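Local coordinates for protein S12 family peptidase (Streptomyces sp. 82F2, PDB 3WWX) that probably hydrolyses amide bonds with D-stereospecificity, as a serine hydrolase of the S12 peptidase and beta-lactamase superfamily, at residues S209-K214 / H224-L229; G21-V26 / F326-A331; R48-S53 / G303-S308. All coordinates share one frame; numbering follows the deposited sequence.

Contact 1 (S209-K214 / H224-L229); sequences SPAYSK and HDVSTL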
# COMPACT_ATOMS: atom_id res chain seq x y z
N SER A 209 0.66 18.92 4.07
CA SER A 209 1.85 19.62 3.66
C SER A 209 2.15 19.24 2.21
O SER A 209 1.60 18.27 1.70
CB SER A 209 3.01 19.22 4.57
OG SER A 209 2.80 19.68 5.90
N PRO A 210 3.05 19.97 1.56
CA PRO A 210 3.41 19.59 0.19
C PRO A 210 4.10 18.23 0.14
O PRO A 210 4.58 17.73 1.17
CB PRO A 210 4.38 20.70 -0.24
CG PRO A 210 4.12 21.84 0.68
CD PRO A 210 3.74 21.20 1.98
N ALA A 211 4.16 17.65 -1.05
CA ALA A 211 4.88 16.40 -1.29
C ALA A 211 5.96 16.68 -2.32
O ALA A 211 5.71 17.35 -3.31
CB ALA A 211 3.91 15.35 -1.81
N TYR A 212 7.17 16.16 -2.08
CA TYR A 212 8.32 16.50 -2.88
C TYR A 212 9.01 15.27 -3.47
O TYR A 212 9.15 14.23 -2.79
CB TYR A 212 9.35 17.25 -2.04
CG TYR A 212 8.85 18.54 -1.42
CD1 TYR A 212 8.81 19.72 -2.17
CD2 TYR A 212 8.44 18.58 -0.10
CE1 TYR A 212 8.37 20.90 -1.59
CE2 TYR A 212 8.00 19.75 0.48
CZ TYR A 212 7.97 20.91 -0.27
OH TYR A 212 7.55 22.09 0.31
N SER A 213 9.48 15.40 -4.72
CA SER A 213 10.18 14.33 -5.41
C SER A 213 11.27 14.87 -6.31
O SER A 213 11.20 16.01 -6.77
CB SER A 213 9.18 13.56 -6.28
OG SER A 213 9.77 12.45 -6.93
N LYS A 214 12.29 14.06 -6.55
CA LYS A 214 13.28 14.38 -7.57
C LYS A 214 12.99 13.73 -8.94
O LYS A 214 13.65 14.06 -9.90
CB LYS A 214 14.68 14.02 -7.09
CG LYS A 214 15.12 14.88 -5.90
CD LYS A 214 16.51 14.53 -5.40
CE LYS A 214 16.89 15.42 -4.23
NZ LYS A 214 18.21 15.03 -3.65
N HIS A 224 10.85 18.73 -7.01
CA HIS A 224 9.56 19.13 -7.57
C HIS A 224 8.49 18.99 -6.52
O HIS A 224 8.50 18.03 -5.74
CB HIS A 224 9.18 18.22 -8.73
CG HIS A 224 10.22 18.14 -9.79
ND1 HIS A 224 10.21 18.94 -10.92
CD2 HIS A 224 11.32 17.35 -9.90
CE1 HIS A 224 11.25 18.64 -11.67
NE2 HIS A 224 11.94 17.69 -11.07
N ASP A 225 7.57 19.94 -6.52
CA ASP A 225 6.33 19.81 -5.76
C ASP A 225 5.38 18.93 -6.55
O ASP A 225 4.84 19.33 -7.59
CB ASP A 225 5.71 21.18 -5.53
CG ASP A 225 4.51 21.13 -4.64
OD1 ASP A 225 3.74 20.14 -4.72
OD2 ASP A 225 4.34 22.08 -3.82
N VAL A 226 5.18 17.72 -6.04
CA VAL A 226 4.38 16.71 -6.70
C VAL A 226 3.08 16.43 -5.94
O VAL A 226 2.48 15.36 -6.07
CB VAL A 226 5.18 15.40 -6.92
CG1 VAL A 226 6.36 15.65 -7.80
CG2 VAL A 226 5.63 14.77 -5.60
N SER A 227 2.62 17.42 -5.18
CA SER A 227 1.44 17.23 -4.34
C SER A 227 0.24 16.76 -5.15
O SER A 227 -0.48 15.85 -4.73
CB SER A 227 1.10 18.51 -3.59
OG SER A 227 2.22 18.98 -2.82
N THR A 228 0.01 17.39 -6.30
CA THR A 228 -1.14 17.08 -7.13
C THR A 228 -0.78 16.16 -8.29
O THR A 228 0.18 16.38 -9.01
CB THR A 228 -1.80 18.35 -7.67
OG1 THR A 228 -0.83 19.11 -8.41
CG2 THR A 228 -2.33 19.20 -6.53
N LEU A 229 -1.59 15.13 -8.45
CA LEU A 229 -1.43 14.14 -9.52
C LEU A 229 -2.72 13.34 -9.61
O LEU A 229 -3.47 13.25 -8.64
CB LEU A 229 -0.22 13.20 -9.25
CG LEU A 229 -0.22 12.38 -7.95
CD1 LEU A 229 -1.01 11.07 -8.06
CD2 LEU A 229 1.21 12.11 -7.52
O HOH W 1 14.48 16.24 -10.94
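The amide of Ala-211 is bound not by a backbone carbonyl but by a side-chain hydroxyl, Ser-227 OG, 2.9 Å from Ala-211 N. This happens where a short antiparallel beta hairpin, strands 212-213 and 224-225, runs out into loop. The same hydroxyl donates to Asp-225 OD1 at 2.7 Å, approaching on the syn side and 22° out of the carboxylate plane. Asp-225 OD1 also accepts from Ser-227 N, nearly in line with its C-O bond, which closes an Asx turn; this double grip fixes both carboxylate and hydroxyl. Val-226 N returns to Ala-211 O at 2.8 Å, keeping one backbone bond of the next rung. Within the hairpin proper, Ser-213 and His-224 form the hydrogen-bonded pair, while Tyr-212 and Asp-225 form the non-hydrogen-bonded one, where Tyr-212 CA lies 3.2 Å from His-224 O. Ser-213 CB packs against both methyls of Val-226, and its OG, anti to the backbone N (chi1 -176°), bonds to Asp-329 OD2 at the ligand pocket. Near the turn end, the His-224 ring sets its edge to Ser-213 O, with CD2 3.4 Å from that oxygen, and a water links His-224 NE2 (2.9 Å) to Lys-214 O (2.6 Å).

Contact 2 (G21-V26 / F326-A331); sequences GVPGAV and FNADWA. With DIA (octane 1,8-diamine), chain B.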
# COMPACT_ATOMS: atom_id res chain seq x y z
N GLY A 21 17.03 14.76 5.07
CA GLY A 21 16.51 15.51 3.94
C GLY A 21 14.99 15.54 3.79
O GLY A 21 14.50 16.21 2.90
N VAL A 22 14.26 14.82 4.63
CA VAL A 22 12.80 14.92 4.58
C VAL A 22 12.33 16.31 5.02
O VAL A 22 12.62 16.73 6.15
CB VAL A 22 12.12 13.84 5.46
CG1 VAL A 22 10.60 14.03 5.52
CG2 VAL A 22 12.45 12.46 4.95
N PRO A 23 11.58 17.03 4.17
CA PRO A 23 11.13 18.35 4.64
C PRO A 23 10.20 18.32 5.85
O PRO A 23 10.30 19.17 6.73
CB PRO A 23 10.43 18.93 3.40
CG PRO A 23 11.18 18.31 2.25
CD PRO A 23 11.40 16.88 2.72
N GLY A 24 9.30 17.34 5.91
CA GLY A 24 8.39 17.22 7.02
C GLY A 24 7.99 15.77 7.26
O GLY A 24 7.57 15.08 6.32
N ALA A 25 8.13 15.33 8.50
CA ALA A 25 7.83 13.96 8.91
C ALA A 25 6.73 13.98 9.96
O ALA A 25 6.71 14.83 10.84
CB ALA A 25 9.08 13.30 9.47
N VAL A 26 5.80 13.04 9.86
CA VAL A 26 4.74 12.89 10.85
C VAL A 26 4.54 11.42 11.19
O VAL A 26 4.69 10.55 10.33
CB VAL A 26 3.40 13.49 10.34
CG1 VAL A 26 3.00 12.91 8.98
CG2 VAL A 26 2.27 13.31 11.35
N PHE A 326 6.67 10.44 5.35
CA PHE A 326 7.69 11.40 4.94
C PHE A 326 7.24 12.02 3.63
O PHE A 326 6.82 11.30 2.72
CB PHE A 326 9.02 10.69 4.68
CG PHE A 326 9.57 9.90 5.85
CD1 PHE A 326 9.34 10.29 7.16
CD2 PHE A 326 10.36 8.81 5.61
CE1 PHE A 326 9.87 9.57 8.21
CE2 PHE A 326 10.91 8.07 6.67
CZ PHE A 326 10.66 8.46 7.96
N ASN A 327 7.41 13.34 3.48
CA ASN A 327 7.01 14.04 2.25
C ASN A 327 8.18 14.27 1.29
O ASN A 327 8.16 15.20 0.47
CB ASN A 327 6.27 15.33 2.56
CG ASN A 327 7.14 16.36 3.22
OD1 ASN A 327 8.27 16.08 3.61
ND2 ASN A 327 6.61 17.58 3.32
N ALA A 328 9.19 13.42 1.39
CA ALA A 328 10.21 13.31 0.34
C ALA A 328 10.30 11.84 0.02
O ALA A 328 10.24 11.00 0.92
CB ALA A 328 11.54 13.82 0.81
N ASP A 329 10.46 11.52 -1.25
CA ASP A 329 10.54 10.12 -1.63
C ASP A 329 11.97 9.65 -1.87
O ASP A 329 12.17 8.51 -2.30
CB ASP A 329 9.64 9.82 -2.82
CG ASP A 329 9.94 10.69 -4.03
OD1 ASP A 329 11.04 11.26 -4.12
OD2 ASP A 329 9.05 10.79 -4.89
N TRP A 330 12.95 10.49 -1.55
CA TRP A 330 14.37 10.20 -1.78
C TRP A 330 15.17 10.12 -0.49
O TRP A 330 16.38 9.84 -0.52
CB TRP A 330 15.01 11.26 -2.67
CG TRP A 330 15.20 12.59 -1.99
CD1 TRP A 330 16.26 12.97 -1.20
CD2 TRP A 330 14.30 13.71 -2.00
NE1 TRP A 330 16.07 14.24 -0.73
CE2 TRP A 330 14.88 14.73 -1.21
CE3 TRP A 330 13.07 13.96 -2.61
CZ2 TRP A 330 14.27 15.94 -1.01
CZ3 TRP A 330 12.47 15.17 -2.42
CH2 TRP A 330 13.07 16.15 -1.63
N ALA A 331 14.52 10.35 0.64
CA ALA A 331 15.21 10.44 1.92
C ALA A 331 14.33 9.95 3.04
O ALA A 331 13.11 9.88 2.90
CB ALA A 331 15.64 11.85 2.18
N1 DIA B . 10.35 9.12 -9.26
C1 DIA B . 8.98 9.52 -9.23
C2 DIA B . 8.21 9.26 -7.95
C3 DIA B . 8.62 8.03 -7.20
C4 DIA B . 7.58 6.94 -7.04
C5 DIA B . 7.30 6.62 -5.60
C6 DIA B . 8.54 6.36 -4.77
C7 DIA B . 8.20 6.21 -3.32
C8 DIA B . 9.44 5.74 -2.60
N8 DIA B . 9.30 6.06 -1.22
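Asn-327 OD1 accepts the hydrogen of Gly-24 N at 2.8 Å, with the donor tilted 28° from the plane of the amide carbonyl. The bond lies at one end of the large antiparallel sheet, where strand 24-31 begins and strand 320-326 gives way to loop. A chi1 of 66° sets Asn-327 CG between the backbone N and the carbonyl carbon; ND2 is held by Pro-210 O. The return bond, Asn-327 N to Gly-24 O, is weak at 3.3 Å. Gly-24 O also lies 3.0 Å from Asn-327 OD1, two acceptors side by side; Arg-43 NH1, bonded to Gly-24 O, may offset part of their repulsion. Next along the sheet, Ala-25 and Phe-326 form a non-hydrogen-bonded pair, with Ala-25 CB 3.8 Å from Phe-326 CD1. Val-22 crosses Phe-326 at about a right angle, CG1 against CB, and sends CG2 to 3.4 Å from Ala-331 O. Gly-21, with positive phi, closes helix 8-19 in a Schellman motif beside Ala-331. Asp-329 points away; its OD2, bonded to Ser-213 OG and Gly-307 N, also lies 3.5 Å from carbon C2 of the octane 1,8-diamine. Ala-328 CB touches Pro-23 CD at 3.6 Å and also lies over one face of the Trp-330 indole, offset toward the rim.

Contact 3 (R48-S53 / G303-S308); sequences RYRVGS and GGIHGS. With DIA (octane 1,8-diamine), chain B.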
# COMPACT_ATOMS: atom_id res chain seq x y z
N ARG A 48 -2.81 14.83 6.03
CA ARG A 48 -3.28 13.76 5.16
C ARG A 48 -2.28 13.59 4.04
O ARG A 48 -1.67 14.56 3.58
CB ARG A 48 -4.68 14.11 4.63
CG ARG A 48 -5.70 14.24 5.78
CD ARG A 48 -7.14 14.59 5.39
NE ARG A 48 -7.92 14.76 6.61
CZ ARG A 48 -9.23 14.99 6.68
NH1 ARG A 48 -9.95 15.06 5.60
NH2 ARG A 48 -9.81 15.13 7.86
N TYR A 49 -2.11 12.36 3.59
CA TYR A 49 -1.09 12.04 2.60
C TYR A 49 -1.52 10.86 1.75
O TYR A 49 -2.40 10.07 2.13
CB TYR A 49 0.25 11.76 3.29
CG TYR A 49 0.19 10.88 4.53
CD1 TYR A 49 0.03 11.42 5.78
CD2 TYR A 49 0.32 9.51 4.44
CE1 TYR A 49 0.01 10.63 6.92
CE2 TYR A 49 0.27 8.70 5.57
CZ TYR A 49 0.12 9.26 6.81
OH TYR A 49 0.11 8.47 7.95
N ARG A 50 -0.91 10.77 0.58
CA ARG A 50 -1.10 9.65 -0.32
C ARG A 50 -0.43 8.43 0.27
O ARG A 50 0.80 8.39 0.41
CB ARG A 50 -0.48 10.00 -1.67
CG ARG A 50 -1.10 11.25 -2.32
CD ARG A 50 -0.66 11.37 -3.78
NE ARG A 50 -1.08 12.65 -4.35
CZ ARG A 50 -2.32 12.92 -4.75
NH1 ARG A 50 -3.26 11.99 -4.71
NH2 ARG A 50 -2.63 14.12 -5.19
N VAL A 51 -1.22 7.42 0.65
CA VAL A 51 -0.66 6.26 1.35
C VAL A 51 -0.03 5.24 0.41
O VAL A 51 0.53 4.23 0.86
CB VAL A 51 -1.71 5.58 2.24
CG1 VAL A 51 -2.38 6.60 3.13
CG2 VAL A 51 -2.76 4.84 1.41
N GLY A 52 -0.09 5.51 -0.89
CA GLY A 52 0.48 4.58 -1.85
C GLY A 52 0.05 3.15 -1.64
O GLY A 52 -1.13 2.88 -1.42
N SER A 53 1.03 2.25 -1.68
CA SER A 53 0.87 0.80 -1.63
C SER A 53 0.07 0.26 -0.45
O SER A 53 -0.41 -0.88 -0.48
CB SER A 53 2.29 0.22 -1.60
OG SER A 53 3.20 1.06 -2.33
N GLY A 303 4.12 2.23 2.04
CA GLY A 303 3.56 2.91 0.89
C GLY A 303 4.58 3.80 0.23
O GLY A 303 5.33 4.50 0.89
N GLY A 304 4.60 3.75 -1.09
CA GLY A 304 5.39 4.67 -1.88
C GLY A 304 4.60 5.15 -3.09
O GLY A 304 4.00 4.37 -3.84
N ILE A 305 4.56 6.46 -3.26
CA ILE A 305 4.03 7.10 -4.43
C ILE A 305 4.72 8.49 -4.44
O ILE A 305 5.43 8.83 -3.50
CB ILE A 305 2.48 7.14 -4.39
CG1 ILE A 305 1.87 7.61 -5.71
CG2 ILE A 305 2.01 8.01 -3.25
CD1 ILE A 305 0.41 7.20 -5.86
N HIS A 306 4.55 9.27 -5.49
CA HIS A 306 5.30 10.51 -5.65
C HIS A 306 5.26 11.40 -4.41
O HIS A 306 4.21 11.80 -3.96
CB HIS A 306 4.76 11.32 -6.82
CG HIS A 306 4.79 10.58 -8.11
ND1 HIS A 306 4.09 9.41 -8.32
CD2 HIS A 306 5.40 10.87 -9.28
CE1 HIS A 306 4.30 8.99 -9.54
NE2 HIS A 306 5.08 9.87 -10.16
N GLY A 307 6.43 11.70 -3.87
CA GLY A 307 6.55 12.59 -2.73
C GLY A 307 5.98 12.08 -1.43
O GLY A 307 5.72 12.89 -0.53
N SER A 308 5.81 10.77 -1.32
CA SER A 308 5.11 10.23 -0.17
C SER A 308 5.57 8.82 0.18
O SER A 308 5.28 7.86 -0.53
CB SER A 308 3.61 10.23 -0.42
OG SER A 308 2.94 9.91 0.80
N1 DIA B . 10.35 9.12 -9.26
C1 DIA B . 8.98 9.52 -9.23
C2 DIA B . 8.21 9.26 -7.95
C3 DIA B . 8.62 8.03 -7.20
C4 DIA B . 7.58 6.94 -7.04
C5 DIA B . 7.30 6.62 -5.60
C6 DIA B . 8.54 6.36 -4.77
C7 DIA B . 8.20 6.21 -3.32
C8 DIA B . 9.44 5.74 -2.60
N8 DIA B . 9.30 6.06 -1.22
O HOH W 2 1.86 13.50 -4.10
O HOH W 3 2.95 6.55 0.44
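The backbones of Ser-53 and Gly-303 approach to 4.2 Å between CA atoms, where strand 297-305 of the main sheet passes residues 51-53, and a type II turn from Ile-305 to Ser-308 then reverses the chain into strand 308-315 as a tight beta hairpin. Having no side chain, Gly-303 can bring its CA to 3.3 Å from Val-51 O in a CA-H...O contact. Arg-50 O draws the polar atoms together. Ser-308 OG donates to it at 2.7 Å, at a C=O...donor angle of 143°, and a water donates to both Arg-50 O and Ser-308 O, 2.8 Å from each. Ser-308 OG stands anti to its backbone N (chi1 -171°), which carries it towards the Arg-50 carbonyl; Asn-325 ND2 is a further partner of the hydroxyl. Beside this polar cluster, Ile-305 CG2 packs on Arg-50 CB at 3.6 Å. The Arg-50 chain runs extended from CG to NE, and its NH2 bonds to Ser-227 O, while a second water joins NE, weakly, to His-306 O. Ser-53 opens an S-x-x-K sequence, the signature that supplies the nucleophile in serine beta-lactamases and S12 peptidases. Gly-304 N donates to Ser-53 OG at 3.3 Å along a nearly straight 163° path, an approach consistent with the part this strand plays in the oxyanion hole of the family. The other side of the strand lines the ligand pocket: Gly-304 CA lies 3.5 Å from ligand atom C7. His-306, stacked on Phe-126 and bonded through NE2 to Val-121 O, receives the diamine chain over one ring face, with ligand atom C2 3.5 Å above its plane and displaced toward the rim.

How the contacts relate
Contact 3 lies deepest, its centre about 8 Å from the centre of the chain, against about 18 Å for the centres of contacts 1 and 2; contact 2 is nevertheless buried, and contact 1 is partly open. Contacts 2 and 3 share the main sheet, one at the 24-31 and 320-326 strands and the other at the 297-305 to 308-315 hairpin. Contact 1 is a separate hairpin lying against both, through Tyr-212 N to Asn-327 O and through Ala-211 CB packed on Gly-307 O. Its chemistry is mostly a backbone ladder; contact 2 relies more on apolar packing, contact 3 on hydroxyls, glycines and water. All three supply residues to the diamine pocket.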